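Side-chain contacts in PmoF1 (Methylocystis sp. ATCC 49242, PDB 6P1E), which binds copper(II) through its PCu(A)C domain and probably serves as a periplasmic copper chaperone in a methane-oxidizing bacterium: residues K61-E66 against G83-L88; E49-A54 against W99-T104; A27-F32 against V113-A118. All coordinates share one frame; numbering follows the deposited sequence.

Contact 1 of 3, residues K61-E66 against G83-L88; sequences KNLALE and GAYVAL
Leu63 makes every direct contact between the loop 61-66 and the segment 83-88, where strand 75-91 resumes after an irregular Gly83-Ala84, and it does so with its two methyl groups. Van der Waals packing comes first. CG lies beside the backbone N and anti to the carbonyl carbon (chi1 -69°), which turns the fork of the side chain toward Gly83. There both branches bear on the carbonyl oxygen from one side: Leu63 CD2 is 3.3 Å from Gly83 O and Leu63 CD1 is 3.4 Å from the same atom. CD2 also approaches the next amide, with Leu63 CD2 to Ala84 N at 3.7 Å. The same methyl reaches the Tyr85 ring at its edge, near the ring plane, Leu63 CD2 standing 4.4 Å from Tyr85 CD2.

The polar link is indirect. One water donates to the backbone of the loop, 2.6 Å from Leu63 O, and is also hydrogen-bonded to the phenol, 2.7 Å from Tyr85 OH. Within the loop, a type I turn from Asn62 to Leu65 is closed by Leu65 N to Asn62 O at 3.3 Å. Tyr85 is further placed by His57, whose ring meets its own and whose backbone pairs with it.

A leucine fork against a backbone carbonyl thus joins loop to strand without any direct hydrogen bond; the direct contact is apolar, and the polar part goes through one water.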
ATOM      1  N   LYS B  61      -3.226   6.260  16.585  1.00 33.76           N
ATOM      2  CA  LYS B  61      -4.124   7.155  17.304  1.00 38.39           C
ATOM      3  C   LYS B  61      -3.434   8.476  17.624  1.00 42.98           C
ATOM      4  O   LYS B  61      -4.096   9.494  17.820  1.00 43.53           O
ATOM      5  CB  LYS B  61      -4.638   6.486  18.580  1.00 42.15           C
ATOM      6  CG  LYS B  61      -5.523   5.288  18.293  1.00 44.32           C
ATOM      7  CD  LYS B  61      -6.022   4.614  19.554  1.00 66.52           C
ATOM      8  CE  LYS B  61      -6.917   3.434  19.210  1.00 51.27           C
ATOM      9  NZ  LYS B  61      -7.409   2.721  20.417  1.00 70.51           N
ATOM     10  N   ASN B  62      -2.106   8.447  17.692  1.00 33.15           N
ATOM     11  CA  ASN B  62      -1.322   9.659  17.903  1.00 34.75           C
ATOM     12  C   ASN B  62      -0.062   9.690  17.050  1.00 27.52           C
ATOM     13  O   ASN B  62       1.023   9.337  17.515  1.00 25.50           O
ATOM     14  CB  ASN B  62      -0.944   9.769  19.379  1.00 34.23           C
ATOM     15  CG  ASN B  62      -2.133  10.072  20.256  1.00 48.52           C
ATOM     16  OD1 ASN B  62      -2.532  11.226  20.395  1.00 49.64           O
ATOM     17  ND2 ASN B  62      -2.706   9.042  20.858  1.00 68.13           N
ATOM     18  N   LEU B  63      -0.207  10.165  15.818  1.00 26.96           N
ATOM     19  CA  LEU B  63       0.865  10.102  14.835  1.00 23.95           C
ATOM     20  C   LEU B  63       1.956  11.148  15.042  1.00 22.73           C
ATOM     21  O   LEU B  63       3.017  11.062  14.427  1.00 20.89           O
ATOM     22  CB  LEU B  63       0.282  10.235  13.429  1.00 29.62           C
ATOM     23  CG  LEU B  63      -0.563   9.049  12.956  1.00 35.24           C
ATOM     24  CD1 LEU B  63      -1.186   9.332  11.602  1.00 47.73           C
ATOM     25  CD2 LEU B  63       0.279   7.780  12.888  1.00 25.54           C
ATOM     26  N   ALA B  64       1.711  12.126  15.908  1.00 24.41           N
ATOM     27  CA  ALA B  64       2.730  13.128  16.197  1.00 23.65           C
ATOM     28  C   ALA B  64       3.837  12.516  17.048  1.00 22.30           C
ATOM     29  O   ALA B  64       4.984  12.956  17.006  1.00 21.31           O
ATOM     30  CB  ALA B  64       2.112  14.330  16.905  1.00 26.52           C
ATOM     31  N   LEU B  65       3.477  11.502  17.828  1.00 23.01           N
ATOM     32  CA  LEU B  65       4.417  10.848  18.729  1.00 22.84           C
ATOM     33  C   LEU B  65       5.355   9.891  18.009  1.00 23.10           C
ATOM     34  O   LEU B  65       4.938   9.154  17.113  1.00 19.66           O
ATOM     35  CB  LEU B  65       3.658  10.095  19.820  1.00 25.37           C
ATOM     36  CG  LEU B  65       2.762  10.969  20.700  1.00 41.94           C
ATOM     37  CD1 LEU B  65       2.036  10.117  21.722  1.00 54.38           C
ATOM     38  CD2 LEU B  65       3.560  12.079  21.382  1.00 54.17           C
ATOM     39  N   GLU B  66       6.624   9.912  18.406  1.00 20.65           N
ATOM     40  CA  GLU B  66       7.570   8.895  17.969  1.00 19.94           C
ATOM     41  C   GLU B  66       7.324   7.637  18.791  1.00 21.04           C
ATOM     42  O   GLU B  66       7.374   7.671  20.022  1.00 23.18           O
ATOM     43  CB  GLU B  66       9.018   9.368  18.131  1.00 24.28           C
ATOM     44  CG  GLU B  66      10.049   8.348  17.655  1.00 33.25           C
ATOM     45  CD  GLU B  66      11.477   8.858  17.751  1.00 26.11           C
ATOM     46  OE1 GLU B  66      11.671  10.012  18.186  1.00 45.68           O
ATOM     47  OE2 GLU B  66      12.404   8.102  17.387  1.00 41.27           O
ATOM     48  N   GLY B  83      -2.252   6.876   8.483  1.00 15.89           N
ATOM     49  CA  GLY B  83      -2.064   5.994   9.622  1.00 18.60           C
ATOM     50  C   GLY B  83      -0.606   5.925  10.022  1.00 15.68           C
ATOM     51  O   GLY B  83       0.170   6.833   9.718  1.00 16.14           O
ATOM     52  N   ALA B  84      -0.235   4.850  10.711  1.00 15.04           N
ATOM     53  CA  ALA B  84       1.147   4.641  11.130  1.00 16.64           C
ATOM     54  C   ALA B  84       2.084   4.656   9.926  1.00 14.02           C
ATOM     55  O   ALA B  84       1.718   4.227   8.832  1.00 14.62           O
ATOM     56  CB  ALA B  84       1.282   3.332  11.892  1.00 17.88           C
ATOM     57  N   TYR B  85       3.286   5.183  10.125  1.00 11.08           N
ATOM     58  CA  TYR B  85       4.246   5.327   9.043  1.00 10.48           C
ATOM     59  C   TYR B  85       5.610   5.665   9.624  1.00 12.73           C
ATOM     60  O   TYR B  85       5.735   5.900  10.827  1.00 12.68           O
ATOM     61  CB  TYR B  85       3.806   6.414   8.056  1.00 12.06           C
ATOM     62  CG  TYR B  85       4.007   7.821   8.573  1.00 16.93           C
ATOM     63  CD1 TYR B  85       5.006   8.636   8.054  1.00 23.18           C
ATOM     64  CD2 TYR B  85       3.203   8.333   9.583  1.00 13.36           C
ATOM     65  CE1 TYR B  85       5.194   9.921   8.523  1.00 23.48           C
ATOM     66  CE2 TYR B  85       3.386   9.616  10.060  1.00 20.02           C
ATOM     67  CZ  TYR B  85       4.381  10.407   9.525  1.00 20.70           C
ATOM     68  OH  TYR B  85       4.562  11.686   9.998  1.00 19.06           O
ATOM     69  N   VAL B  86       6.625   5.677   8.767  1.00 11.04           N
ATOM     70  CA  VAL B  86       7.952   6.132   9.156  1.00 11.61           C
ATOM     71  C   VAL B  86       8.262   7.423   8.415  1.00 12.88           C
ATOM     72  O   VAL B  86       8.196   7.474   7.187  1.00 13.19           O
ATOM     73  CB  VAL B  86       9.032   5.075   8.851  1.00 12.36           C
ATOM     74  CG1 VAL B  86      10.412   5.572   9.277  1.00 15.68           C
ATOM     75  CG2 VAL B  86       8.697   3.766   9.539  1.00 12.15           C
ATOM     76  N   ALA B  87       8.593   8.465   9.171  1.00 13.98           N
ATOM     77  CA  ALA B  87       8.981   9.736   8.583  1.00 16.50           C
ATOM     78  C   ALA B  87      10.452   9.708   8.209  1.00 16.37           C
ATOM     79  O   ALA B  87      11.299   9.365   9.032  1.00 16.60           O
ATOM     80  CB  ALA B  87       8.698  10.880   9.548  1.00 18.76           C
ATOM     81  N   LEU B  88      10.742  10.051   6.958  1.00 16.77           N
ATOM     82  CA  LEU B  88      12.113  10.164   6.469  1.00 18.09           C
ATOM     83  C   LEU B  88      12.446  11.645   6.319  1.00 20.49           C
ATOM     84  O   LEU B  88      11.883  12.323   5.463  1.00 22.65           O
ATOM     85  CB  LEU B  88      12.279   9.430   5.137  1.00 20.12           C
ATOM     86  CG  LEU B  88      11.872   7.953   5.123  1.00 25.29           C
ATOM     87  CD1 LEU B  88      12.127   7.345   3.753  1.00 24.08           C
ATOM     88  CD2 LEU B  88      12.606   7.163   6.197  1.00 28.25           C
TER
HETATM   89  O   HOH W   1       3.598  12.542  12.358  1.00 21.05           O

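Contact 2 of 3, residues E49-A54 against W99-T104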
ATOM      1  N   GLU B  49      20.522   5.829   4.331  1.00 33.10           N
ATOM      2  CA  GLU B  49      21.693   6.641   4.043  1.00 33.62           C
ATOM      3  C   GLU B  49      21.344   7.949   3.334  1.00 33.61           C
ATOM      4  O   GLU B  49      22.008   8.966   3.539  1.00 35.61           O
ATOM      5  CB  GLU B  49      22.673   5.846   3.182  1.00 47.98           C
ATOM      6  CG  GLU B  49      23.190   4.583   3.848  1.00 48.28           C
ATOM      7  CD  GLU B  49      24.180   3.829   2.983  1.00 69.42           C
ATOM      8  OE1 GLU B  49      24.710   4.427   2.022  1.00 64.95           O
ATOM      9  OE2 GLU B  49      24.424   2.636   3.262  1.00 71.90           O
ATOM     10  N   LYS B  50      20.302   7.921   2.507  1.00 31.63           N
ATOM     11  CA  LYS B  50      19.981   9.059   1.647  1.00 37.22           C
ATOM     12  C   LYS B  50      19.154  10.131   2.361  1.00 38.06           C
ATOM     13  O   LYS B  50      18.883  11.190   1.795  1.00 32.43           O
ATOM     14  CB  LYS B  50      19.228   8.576   0.406  1.00 30.77           C
ATOM     15  CG  LYS B  50      20.038   7.674  -0.525  1.00 32.52           C
ATOM     16  CD  LYS B  50      21.390   8.254  -0.907  1.00 49.68           C
ATOM     17  CE  LYS B  50      22.127   7.318  -1.843  1.00 56.52           C
ATOM     18  NZ  LYS B  50      23.442   7.853  -2.288  1.00 58.05           N
ATOM     19  N   PHE B  51      18.748   9.846   3.595  1.00 34.34           N
ATOM     20  CA  PHE B  51      18.043  10.816   4.428  1.00 28.45           C
ATOM     21  C   PHE B  51      18.837  11.049   5.707  1.00 29.83           C
ATOM     22  O   PHE B  51      19.644  10.210   6.105  1.00 30.68           O
ATOM     23  CB  PHE B  51      16.625  10.339   4.754  1.00 25.59           C
ATOM     24  CG  PHE B  51      15.655  10.486   3.614  1.00 26.73           C
ATOM     25  CD1 PHE B  51      14.771  11.552   3.573  1.00 24.20           C
ATOM     26  CD2 PHE B  51      15.625   9.561   2.587  1.00 24.78           C
ATOM     27  CE1 PHE B  51      13.874  11.689   2.528  1.00 28.03           C
ATOM     28  CE2 PHE B  51      14.731   9.694   1.537  1.00 26.28           C
ATOM     29  CZ  PHE B  51      13.856  10.760   1.509  1.00 29.43           C
ATOM     30  N   GLY B  52      18.603  12.185   6.351  1.00 30.31           N
ATOM     31  CA  GLY B  52      19.308  12.521   7.573  1.00 31.86           C
ATOM     32  C   GLY B  52      18.988  11.571   8.717  1.00 35.84           C
ATOM     33  O   GLY B  52      19.866  11.163   9.471  1.00 31.80           O
ATOM     34  N   SER B  53      17.709  11.239   8.855  1.00 27.82           N
ATOM     35  CA  SER B  53      17.235  10.369   9.926  1.00 26.40           C
ATOM     36  C   SER B  53      15.867   9.804   9.577  1.00 23.77           C
ATOM     37  O   SER B  53      15.202  10.283   8.655  1.00 23.46           O
ATOM     38  CB  SER B  53      17.156  11.134  11.252  1.00 33.43           C
ATOM     39  OG  SER B  53      16.160  12.143  11.207  1.00 35.29           O
ATOM     40  N   ALA B  54      15.450   8.795  10.336  1.00 22.54           N
ATOM     41  CA  ALA B  54      14.135   8.191  10.181  1.00 20.33           C
ATOM     42  C   ALA B  54      13.454   8.094  11.540  1.00 21.06           C
ATOM     43  O   ALA B  54      14.051   7.620  12.507  1.00 20.44           O
ATOM     44  CB  ALA B  54      14.253   6.824   9.540  1.00 22.46           C
ATOM     45  N   TRP B  99      14.156   5.472  -9.275  1.00 46.46           N
ATOM     46  CA  TRP B  99      15.171   5.113  -8.305  1.00 44.71           C
ATOM     47  C   TRP B  99      14.467   4.293  -7.242  1.00 62.55           C
ATOM     48  O   TRP B  99      13.252   4.395  -7.083  1.00 48.09           O
ATOM     49  CB  TRP B  99      15.802   6.346  -7.653  1.00 45.06           C
ATOM     50  CG  TRP B  99      16.419   7.335  -8.585  1.00 48.02           C
ATOM     51  CD1 TRP B  99      16.494   7.256  -9.945  1.00 50.53           C
ATOM     52  CD2 TRP B  99      17.036   8.574  -8.220  1.00 49.29           C
ATOM     53  NE1 TRP B  99      17.125   8.369 -10.449  1.00 53.43           N
ATOM     54  CE2 TRP B  99      17.470   9.192  -9.408  1.00 63.70           C
ATOM     55  CE3 TRP B  99      17.268   9.219  -7.000  1.00 48.20           C
ATOM     56  CZ2 TRP B  99      18.120  10.426  -9.414  1.00 55.14           C
ATOM     57  CZ3 TRP B  99      17.916  10.442  -7.008  1.00 50.43           C
ATOM     58  CH2 TRP B  99      18.334  11.032  -8.207  1.00 53.90           C
ATOM     59  N   GLY B 100      15.216   3.466  -6.529  1.00 48.80           N
ATOM     60  CA  GLY B 100      14.671   2.757  -5.391  1.00 20.39           C
ATOM     61  C   GLY B 100      15.342   3.403  -4.203  1.00 41.19           C
ATOM     62  O   GLY B 100      16.210   4.257  -4.386  1.00 32.04           O
ATOM     63  N   LEU B 101      14.951   3.023  -2.994  1.00 20.29           N
ATOM     64  CA  LEU B 101      15.599   3.564  -1.811  1.00 21.20           C
ATOM     65  C   LEU B 101      15.962   2.413  -0.897  1.00 20.91           C
ATOM     66  O   LEU B 101      15.090   1.705  -0.396  1.00 19.07           O
ATOM     67  CB  LEU B 101      14.702   4.567  -1.081  1.00 25.99           C
ATOM     68  CG  LEU B 101      15.363   5.204   0.146  1.00 25.76           C
ATOM     69  CD1 LEU B 101      16.467   6.160  -0.286  1.00 27.77           C
ATOM     70  CD2 LEU B 101      14.350   5.918   1.026  1.00 35.75           C
ATOM     71  N   GLU B 102      17.259   2.235  -0.680  1.00 23.19           N
ATOM     72  CA  GLU B 102      17.733   1.199   0.218  1.00 23.40           C
ATOM     73  C   GLU B 102      17.537   1.649   1.653  1.00 23.05           C
ATOM     74  O   GLU B 102      17.884   2.774   2.016  1.00 24.63           O
ATOM     75  CB  GLU B 102      19.204   0.877  -0.041  1.00 35.21           C
ATOM     76  CG  GLU B 102      19.751  -0.224   0.851  1.00 39.33           C
ATOM     77  CD  GLU B 102      21.136  -0.676   0.434  1.00 60.74           C
ATOM     78  OE1 GLU B 102      22.111   0.049   0.726  1.00 74.87           O
ATOM     79  OE2 GLU B 102      21.250  -1.757  -0.183  1.00 63.71           O
ATOM     80  N   MET B 103      16.973   0.760   2.461  1.00 21.40           N
ATOM     81  CA  MET B 103      16.722   1.038   3.864  1.00 21.17           C
ATOM     82  C   MET B 103      16.999  -0.223   4.659  1.00 20.96           C
ATOM     83  O   MET B 103      16.931  -1.328   4.121  1.00 20.42           O
ATOM     84  CB  MET B 103      15.273   1.484   4.094  1.00 21.50           C
ATOM     85  CG  MET B 103      14.785   2.600   3.184  1.00 19.40           C
ATOM     86  SD  MET B 103      12.997   2.833   3.293  1.00 21.93           S
ATOM     87  CE  MET B 103      12.793   3.211   5.031  1.00 23.77           C
ATOM     88  N   THR B 104      17.291  -0.054   5.943  1.00 21.71           N
ATOM     89  CA  THR B 104      17.411  -1.183   6.847  1.00 21.43           C
ATOM     90  C   THR B 104      16.353  -1.040   7.924  1.00 20.11           C
ATOM     91  O   THR B 104      16.318  -0.045   8.647  1.00 21.03           O
ATOM     92  CB  THR B 104      18.809  -1.264   7.493  1.00 24.34           C
ATOM     93  OG1 THR B 104      19.813  -1.323   6.472  1.00 26.54           O
ATOM     94  CG2 THR B 104      18.919  -2.497   8.381  1.00 25.69           C
TER
HETATM   95  O   HOH W   2      20.170   2.924   3.415  1.00 35.23           O
HETATM   96  O   HOH W   3      19.267   4.978   1.362  1.00 36.73           O
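Leu101 divides its two methyl groups between Lys50 and Phe51, and this small apolar cluster is the close-packed part of the contact. CG of Leu101 extends anti to the backbone N (chi1 -178°), which carries the fork across from strand 100-107 to the 49-54 segment. Leu101 CD2 meets the Phe51 ring obliquely, 3.8 Å from Phe51 CE2, the two side chains crossing at about a right angle. On the other branch, Leu101 CD1 lies 3.7 Å from Lys50 CB. Lys50 and Leu101 run past each other in opposite directions, and the lysine chain bends at chi2 (-51°), so that only its aliphatic root touches the leucine while the rest leads away. With an alanine at Leu101, both methyl contacts would be lost, and the Phe51 ring and the base of Lys50 would probably be left facing a gap.

The other side is looser and wet. Two waters bridge the backbones there, each donating to the same carbonyl: one sits 2.7 Å from Glu102 O and accepts from Glu49 N at 3.1 Å, while the second reaches Lys50 N only by a weak bond. Farther out, two exposed glutamates come near each other, Glu49 OE2 and Glu102 OE1 being 4.3 Å apart, a proximity of like charges that solvent probably screens.

Around this contact, Leu88 of strand 75-91 touches both Phe51 and Leu101. The backbone of Leu101 pairs with Ala117 of strand 111-120, and a classic beta bulge sets Gly52 and Ser53 opposite Leu89, joining the segment 49-54 to strand 75-91.

Contact 3 of 3, residues A27-F32 against V113-A118; sequences ASFYAF and VVIDAA
Phe29 reaches from strand 27-35 to strand 111-120 with the far end of its ring, meeting Ile115 and Ala117. The side chain can be followed outward. From CB, CG extends anti to the backbone N (chi1 167°), and the ring then projects across the interior; CB, CG, CD1, CD2 and CE2 have no partner in 113-118 within 4.2 Å, and contact begins at CE1. There two partners gather: Phe29 CE1 is 4.0 Å from Ala117 CB, which lies at the ring edge, in its plane, and 3.8 Å from Ile115 CD1. One atom farther, at the tip, Phe29 CZ comes within 3.7 Å of Ile115 CD1, the closest approach of the contact. This methyl comes at the ring obliquely, and the two side chains advance from opposite directions to meet between the strands.

The first torsion of Ile115 sets CG1 between the backbone N and the carbonyl carbon (chi1 65°), and the chain then runs extended at chi2 (171°), carrying CD1 forward to the ring. Ala117 points its CB toward the opposite strand and meets the ring at its edge.

All three residues are buried, and no hydrogen bond crosses between the segments, so apolar packing alone joins them here. Met103 of strand 100-107 and Pro15 of strand 10-18 also touch Phe29, and Pro15 touches Ile115. Farther along strand 27-35, Phe32 stacks on His14 of the second subunit.

The strands here are 8.2 Å apart between Phe29 CA and Ala117 CA, too far for backbone pairing, and the ring is part of the core of a curled, barrel-like beta domain, consistent with the cupredoxin-like fold of PCu(A)C proteins.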
ATOM      1  N   ALA B  27       9.934  12.785   3.539  1.00 18.67           N
ATOM      2  CA  ALA B  27       9.200  11.732   2.842  1.00 17.58           C
ATOM      3  C   ALA B  27       8.513  10.839   3.867  1.00 16.84           C
ATOM      4  O   ALA B  27       8.840  10.883   5.052  1.00 16.70           O
ATOM      5  CB  ALA B  27      10.130  10.919   1.963  1.00 16.69           C
ATOM      6  N   SER B  28       7.570  10.027   3.399  1.00 15.14           N
ATOM      7  CA  SER B  28       6.839   9.113   4.265  1.00 14.72           C
ATOM      8  C   SER B  28       6.988   7.690   3.754  1.00 16.56           C
ATOM      9  O   SER B  28       6.761   7.438   2.575  1.00 15.11           O
ATOM     10  CB  SER B  28       5.359   9.500   4.321  1.00 16.72           C
ATOM     11  OG  SER B  28       5.196  10.801   4.857  1.00 19.91           O
ATOM     12  N   PHE B  29       7.341   6.766   4.645  1.00 12.58           N
ATOM     13  CA  PHE B  29       7.575   5.373   4.272  1.00 14.78           C
ATOM     14  C   PHE B  29       6.434   4.497   4.757  1.00 11.18           C
ATOM     15  O   PHE B  29       5.968   4.631   5.892  1.00 11.25           O
ATOM     16  CB  PHE B  29       8.904   4.869   4.843  1.00 12.07           C
ATOM     17  CG  PHE B  29       9.074   3.373   4.764  1.00 12.74           C
ATOM     18  CD1 PHE B  29       9.562   2.777   3.614  1.00 12.47           C
ATOM     19  CD2 PHE B  29       8.748   2.566   5.845  1.00 12.80           C
ATOM     20  CE1 PHE B  29       9.720   1.404   3.541  1.00 13.68           C
ATOM     21  CE2 PHE B  29       8.904   1.194   5.777  1.00 12.72           C
ATOM     22  CZ  PHE B  29       9.393   0.614   4.624  1.00 11.11           C
ATOM     23  N   TYR B  30       6.023   3.584   3.881  1.00 10.04           N
ATOM     24  CA  TYR B  30       4.840   2.761   4.067  1.00  9.46           C
ATOM     25  C   TYR B  30       5.163   1.318   3.716  1.00 10.12           C
ATOM     26  O   TYR B  30       6.079   1.048   2.943  1.00  8.73           O
ATOM     27  CB  TYR B  30       3.695   3.266   3.188  1.00  9.43           C
ATOM     28  CG  TYR B  30       3.347   4.725   3.383  1.00 10.25           C
ATOM     29  CD1 TYR B  30       2.838   5.185   4.589  1.00 12.61           C
ATOM     30  CD2 TYR B  30       3.506   5.637   2.350  1.00 11.17           C
ATOM     31  CE1 TYR B  30       2.513   6.514   4.763  1.00 13.41           C
ATOM     32  CE2 TYR B  30       3.182   6.966   2.515  1.00 11.65           C
ATOM     33  CZ  TYR B  30       2.685   7.400   3.723  1.00 14.27           C
ATOM     34  OH  TYR B  30       2.363   8.728   3.890  1.00 15.75           O
ATOM     35  N   ALA B  31       4.403   0.391   4.286  1.00  8.75           N
ATOM     36  CA  ALA B  31       4.618  -1.031   4.057  1.00  9.95           C
ATOM     37  C   ALA B  31       3.506  -1.828   4.710  1.00  8.94           C
ATOM     38  O   ALA B  31       2.704  -1.282   5.465  1.00  9.39           O
ATOM     39  CB  ALA B  31       5.968  -1.476   4.594  1.00  8.25           C
ATOM     40  N   PHE B  32       3.443  -3.110   4.376  1.00  7.56           N
ATOM     41  CA  PHE B  32       2.567  -4.044   5.059  1.00  7.65           C
ATOM     42  C   PHE B  32       3.439  -5.061   5.773  1.00  7.96           C
ATOM     43  O   PHE B  32       4.220  -5.766   5.136  1.00 10.15           O
ATOM     44  CB  PHE B  32       1.621  -4.719   4.069  1.00  8.70           C
ATOM     45  CG  PHE B  32       0.921  -3.754   3.157  1.00  9.32           C
ATOM     46  CD1 PHE B  32      -0.327  -3.260   3.481  1.00 10.35           C
ATOM     47  CD2 PHE B  32       1.518  -3.328   1.984  1.00  8.54           C
ATOM     48  CE1 PHE B  32      -0.976  -2.370   2.647  1.00  9.24           C
ATOM     49  CE2 PHE B  32       0.877  -2.437   1.148  1.00 12.04           C
ATOM     50  CZ  PHE B  32      -0.370  -1.956   1.481  1.00  9.26           C
ATOM     51  N   VAL B 113      16.819  -6.236   8.484  1.00 17.49           N
ATOM     52  CA  VAL B 113      16.609  -6.662   7.106  1.00 15.80           C
ATOM     53  C   VAL B 113      16.791  -5.461   6.181  1.00 16.45           C
ATOM     54  O   VAL B 113      16.254  -4.383   6.434  1.00 16.92           O
ATOM     55  CB  VAL B 113      15.214  -7.311   6.901  1.00 13.68           C
ATOM     56  CG1 VAL B 113      14.087  -6.350   7.268  1.00 13.19           C
ATOM     57  CG2 VAL B 113      15.061  -7.807   5.462  1.00 18.04           C
ATOM     58  N   VAL B 114      17.585  -5.640   5.131  1.00 19.07           N
ATOM     59  CA  VAL B 114      17.780  -4.591   4.138  1.00 18.65           C
ATOM     60  C   VAL B 114      16.722  -4.728   3.055  1.00 19.01           C
ATOM     61  O   VAL B 114      16.496  -5.818   2.524  1.00 20.01           O
ATOM     62  CB  VAL B 114      19.182  -4.650   3.508  1.00 21.74           C
ATOM     63  CG1 VAL B 114      19.337  -3.586   2.425  1.00 23.01           C
ATOM     64  CG2 VAL B 114      20.250  -4.475   4.577  1.00 24.24           C
ATOM     65  N   ILE B 115      16.083  -3.610   2.726  1.00 19.81           N
ATOM     66  CA  ILE B 115      15.020  -3.596   1.737  1.00 17.99           C
ATOM     67  C   ILE B 115      15.290  -2.533   0.688  1.00 17.17           C
ATOM     68  O   ILE B 115      16.109  -1.638   0.893  1.00 19.41           O
ATOM     69  CB  ILE B 115      13.643  -3.327   2.383  1.00 17.89           C
ATOM     70  CG1 ILE B 115      13.593  -1.920   2.994  1.00 18.02           C
ATOM     71  CG2 ILE B 115      13.348  -4.380   3.443  1.00 19.37           C
ATOM     72  CD1 ILE B 115      12.214  -1.497   3.446  1.00 32.55           C
ATOM     73  N   ASP B 116      14.593  -2.647  -0.434  1.00 17.61           N
ATOM     74  CA  ASP B 116      14.606  -1.622  -1.462  1.00 17.03           C
ATOM     75  C   ASP B 116      13.181  -1.111  -1.604  1.00 16.66           C
ATOM     76  O   ASP B 116      12.305  -1.819  -2.098  1.00 20.77           O
ATOM     77  CB  ASP B 116      15.136  -2.178  -2.784  1.00 18.88           C
ATOM     78  CG  ASP B 116      15.247  -1.119  -3.864  1.00 48.69           C
ATOM     79  OD1 ASP B 116      15.455   0.063  -3.520  1.00 47.81           O
ATOM     80  OD2 ASP B 116      15.135  -1.470  -5.058  1.00 71.57           O
ATOM     81  N   ALA B 117      12.948   0.112  -1.141  1.00 16.05           N
ATOM     82  CA  ALA B 117      11.612   0.686  -1.155  1.00 15.43           C
ATOM     83  C   ALA B 117      11.345   1.351  -2.493  1.00 19.81           C
ATOM     84  O   ALA B 117      12.189   2.066  -3.028  1.00 21.17           O
ATOM     85  CB  ALA B 117      11.446   1.682  -0.021  1.00 16.53           C
ATOM     86  N   ALA B 118      10.166   1.098  -3.039  1.00 14.97           N
ATOM     87  CA  ALA B 118       9.789   1.699  -4.304  1.00 16.06           C
ATOM     88  C   ALA B 118       9.279   3.128  -4.060  1.00 17.75           C
ATOM     89  O   ALA B 118       8.707   3.414  -3.009  1.00 16.18           O
ATOM     90  CB  ALA B 118       8.769   0.839  -4.983  1.00 22.65           C
TER

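How the contacts relate
The three contacts lie in one all-beta PCu(A)C domain and share its curled mixed sheet. Contacts 2 and 3 are close neighbours, their centres about 9 Å apart, and strands 100-107 and 111-120 pair side by side between them. Contact 1 is more peripheral, its centre about 17 Å from that of contact 2 and 15 Å from that of contact 3, yet strand 75-91 connects it to both, pairing with strands 27-35 and 51-57. Along the chain the contacts are concentric: 27-32 and 113-118 enclose 49-54 and 99-104, which enclose 61-66 and 83-88. Contact 3 lies in the core, contact 2 at its partly exposed margin and contact 1 at an outer loop, uniting distant residues in one domain.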